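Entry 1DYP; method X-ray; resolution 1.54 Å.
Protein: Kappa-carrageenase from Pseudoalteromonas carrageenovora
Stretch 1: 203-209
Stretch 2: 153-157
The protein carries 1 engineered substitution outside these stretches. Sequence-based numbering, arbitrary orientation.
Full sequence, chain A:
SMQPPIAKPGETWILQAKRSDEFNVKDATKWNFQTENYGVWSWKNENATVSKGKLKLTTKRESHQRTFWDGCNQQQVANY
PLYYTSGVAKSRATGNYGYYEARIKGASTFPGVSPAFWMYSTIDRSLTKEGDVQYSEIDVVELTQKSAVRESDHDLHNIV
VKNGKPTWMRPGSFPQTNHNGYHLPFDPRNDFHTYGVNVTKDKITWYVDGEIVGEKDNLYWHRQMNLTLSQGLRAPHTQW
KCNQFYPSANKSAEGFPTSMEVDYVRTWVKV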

# COMPACT_ATOMS: atom_id res chain seq x y z
N LYS A 203 -0.97 -1.42 19.54
CA LYS A 203 0.28 -1.61 18.82
C LYS A 203 0.12 -2.06 17.38
O LYS A 203 -0.90 -2.62 16.99
CB LYS A 203 1.13 -2.67 19.53
CG LYS A 203 1.38 -2.42 21.00
CD LYS A 203 2.46 -1.39 21.23
CE LYS A 203 2.66 -1.18 22.73
NZ LYS A 203 3.77 -0.25 23.02
N ILE A 204 1.16 -1.81 16.58
CA ILE A 204 1.20 -2.21 15.19
C ILE A 204 2.57 -2.89 15.06
O ILE A 204 3.60 -2.28 15.36
CB ILE A 204 1.11 -1.01 14.23
CG1 ILE A 204 -0.16 -0.21 14.54
CG2 ILE A 204 1.07 -1.50 12.78
CD1 ILE A 204 -0.28 1.08 13.76
N THR A 205 2.56 -4.15 14.64
CA THR A 205 3.79 -4.92 14.51
C THR A 205 3.89 -5.48 13.10
O THR A 205 2.98 -6.16 12.62
CB THR A 205 3.81 -6.08 15.51
OG1 THR A 205 3.62 -5.56 16.83
CG2 THR A 205 5.14 -6.83 15.45
N TRP A 206 5.01 -5.21 12.44
CA TRP A 206 5.24 -5.66 11.07
C TRP A 206 6.13 -6.89 11.00
O TRP A 206 7.06 -7.05 11.78
CB TRP A 206 5.89 -4.55 10.25
CG TRP A 206 5.02 -3.37 9.92
CD1 TRP A 206 4.45 -3.09 8.71
CD2 TRP A 206 4.73 -2.24 10.76
NE1 TRP A 206 3.84 -1.86 8.74
CE2 TRP A 206 3.99 -1.31 9.98
CE3 TRP A 206 5.02 -1.91 12.10
CZ2 TRP A 206 3.55 -0.08 10.49
CZ3 TRP A 206 4.58 -0.68 12.60
CH2 TRP A 206 3.85 0.21 11.80
N TYR A 207 5.84 -7.75 10.02
CA TYR A 207 6.60 -8.99 9.83
C TYR A 207 7.01 -9.21 8.38
O TYR A 207 6.30 -8.82 7.46
CB TYR A 207 5.76 -10.20 10.25
CG TYR A 207 5.23 -10.17 11.66
CD1 TYR A 207 4.15 -9.36 12.01
CD2 TYR A 207 5.81 -10.98 12.64
CE1 TYR A 207 3.66 -9.36 13.32
CE2 TYR A 207 5.32 -10.98 13.95
CZ TYR A 207 4.25 -10.16 14.28
OH TYR A 207 3.76 -10.17 15.56
N VAL A 208 8.16 -9.85 8.21
CA VAL A 208 8.66 -10.21 6.88
C VAL A 208 9.20 -11.63 7.05
O VAL A 208 10.15 -11.85 7.80
CB VAL A 208 9.78 -9.28 6.39
CG1 VAL A 208 10.33 -9.79 5.06
CG2 VAL A 208 9.23 -7.87 6.20
N ASP A 209 8.59 -12.58 6.36
CA ASP A 209 9.00 -13.97 6.46
C ASP A 209 9.10 -14.42 7.92
O ASP A 209 10.04 -15.12 8.31
CB ASP A 209 10.33 -14.21 5.73
CG ASP A 209 10.16 -14.28 4.22
OD1 ASP A 209 9.02 -14.39 3.74
OD2 ASP A 209 11.18 -14.25 3.50
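Stretch 2 (153-157) DHDLH

Stretch 1 is extended: residues 203 to 208 form a strand, with phi between -139° and -100° and psi between 116° and 158°, and at Asp209 the backbone leaves it with phi/psi of 50/42. Stretch 2 is also largely extended, and Leu156 and His157 belong to a strand that continues later in the chain. The vector from CA 204 to CA 208 and that from CA 154 to CA 156 lie 158° apart, so the segments run roughly antiparallel. They are not paired as neighbouring strands of a sheet: the nearest CA atoms are 6.9 Å apart for Trp206 and His154 and 9.7 Å apart for Ile204 and Leu156, and no hydrogen bond crosses between the stretches. Side chains make most of the contact, joined by the backbone Asp155 O, and 294 Å² is buried, summed over both sides.

The alternation of the strand selects the residues that take part. Ile204, Trp206 and Val208 direct their CA-to-CB bonds toward stretch 2, whereas that of Tyr207 points away. Trp206 is central, with 97 Å² covered. His154 CB lies over one face of its indole, 3.6 Å from the five-membered ring centroid and 23° off the ring normal, a CH-pi geometry; the closest atoms are Trp206 CD1 and His154 CB at 3.3 Å. The His154 ring is oblique to the five-membered ring of Trp206, with planes at 66° and centroids 5.6 Å apart. Near the indole plane, Trp206 CZ2 approaches Leu156 CD2 at 3.5 Å and the backbone Asp155 O at 3.7 Å.

The flanking contacts follow the antiparallel order. Val208 CG2 reaches His154 CE1 at 3.5 Å, while Ile204 CD1 meets Leu156 CD2 at 3.9 Å. Leu156 starts sideways from its CA, but its end comes nearer, bringing CD2 against both Ile204 and Trp206 in an apolar cluster.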

# COMPACT_ATOMS: atom_id res chain seq x y z
N ASP A 153 10.18 -0.69 3.16
CA ASP A 153 9.54 0.23 4.09
C ASP A 153 8.26 -0.36 4.66
O ASP A 153 7.49 -1.01 3.96
CB ASP A 153 9.24 1.56 3.40
CG ASP A 153 10.49 2.25 2.93
OD1 ASP A 153 11.39 2.47 3.76
OD2 ASP A 153 10.57 2.56 1.73
N HIS A 154 8.03 -0.14 5.95
CA HIS A 154 6.85 -0.64 6.66
C HIS A 154 6.45 0.58 7.44
O HIS A 154 6.77 0.73 8.62
CB HIS A 154 7.30 -1.81 7.54
CG HIS A 154 8.12 -2.82 6.81
ND1 HIS A 154 7.56 -3.88 6.12
CD2 HIS A 154 9.45 -2.91 6.58
CE1 HIS A 154 8.50 -4.56 5.50
NE2 HIS A 154 9.66 -3.99 5.76
N ASP A 155 5.76 1.48 6.74
CA ASP A 155 5.37 2.77 7.30
C ASP A 155 3.92 3.03 7.68
O ASP A 155 3.03 2.18 7.55
CB ASP A 155 5.80 3.86 6.32
CG ASP A 155 7.27 3.84 6.03
OD1 ASP A 155 8.03 3.41 6.92
OD2 ASP A 155 7.68 4.26 4.93
N LEU A 156 3.69 4.26 8.15
CA LEU A 156 2.38 4.75 8.56
C LEU A 156 2.22 6.18 8.07
O LEU A 156 3.18 6.95 8.03
CB LEU A 156 2.28 4.76 10.09
CG LEU A 156 2.40 3.43 10.84
CD1 LEU A 156 2.45 3.72 12.33
CD2 LEU A 156 1.22 2.53 10.50
N HIS A 157 0.99 6.53 7.68
CA HIS A 157 0.66 7.87 7.23
C HIS A 157 -0.64 8.24 7.93
O HIS A 157 -1.46 7.37 8.21
CB HIS A 157 0.42 7.92 5.72
CG HIS A 157 1.63 7.63 4.89
ND1 HIS A 157 2.17 6.36 4.78
CD2 HIS A 157 2.39 8.43 4.11
CE1 HIS A 157 3.20 6.40 3.96
NE2 HIS A 157 3.36 7.64 3.54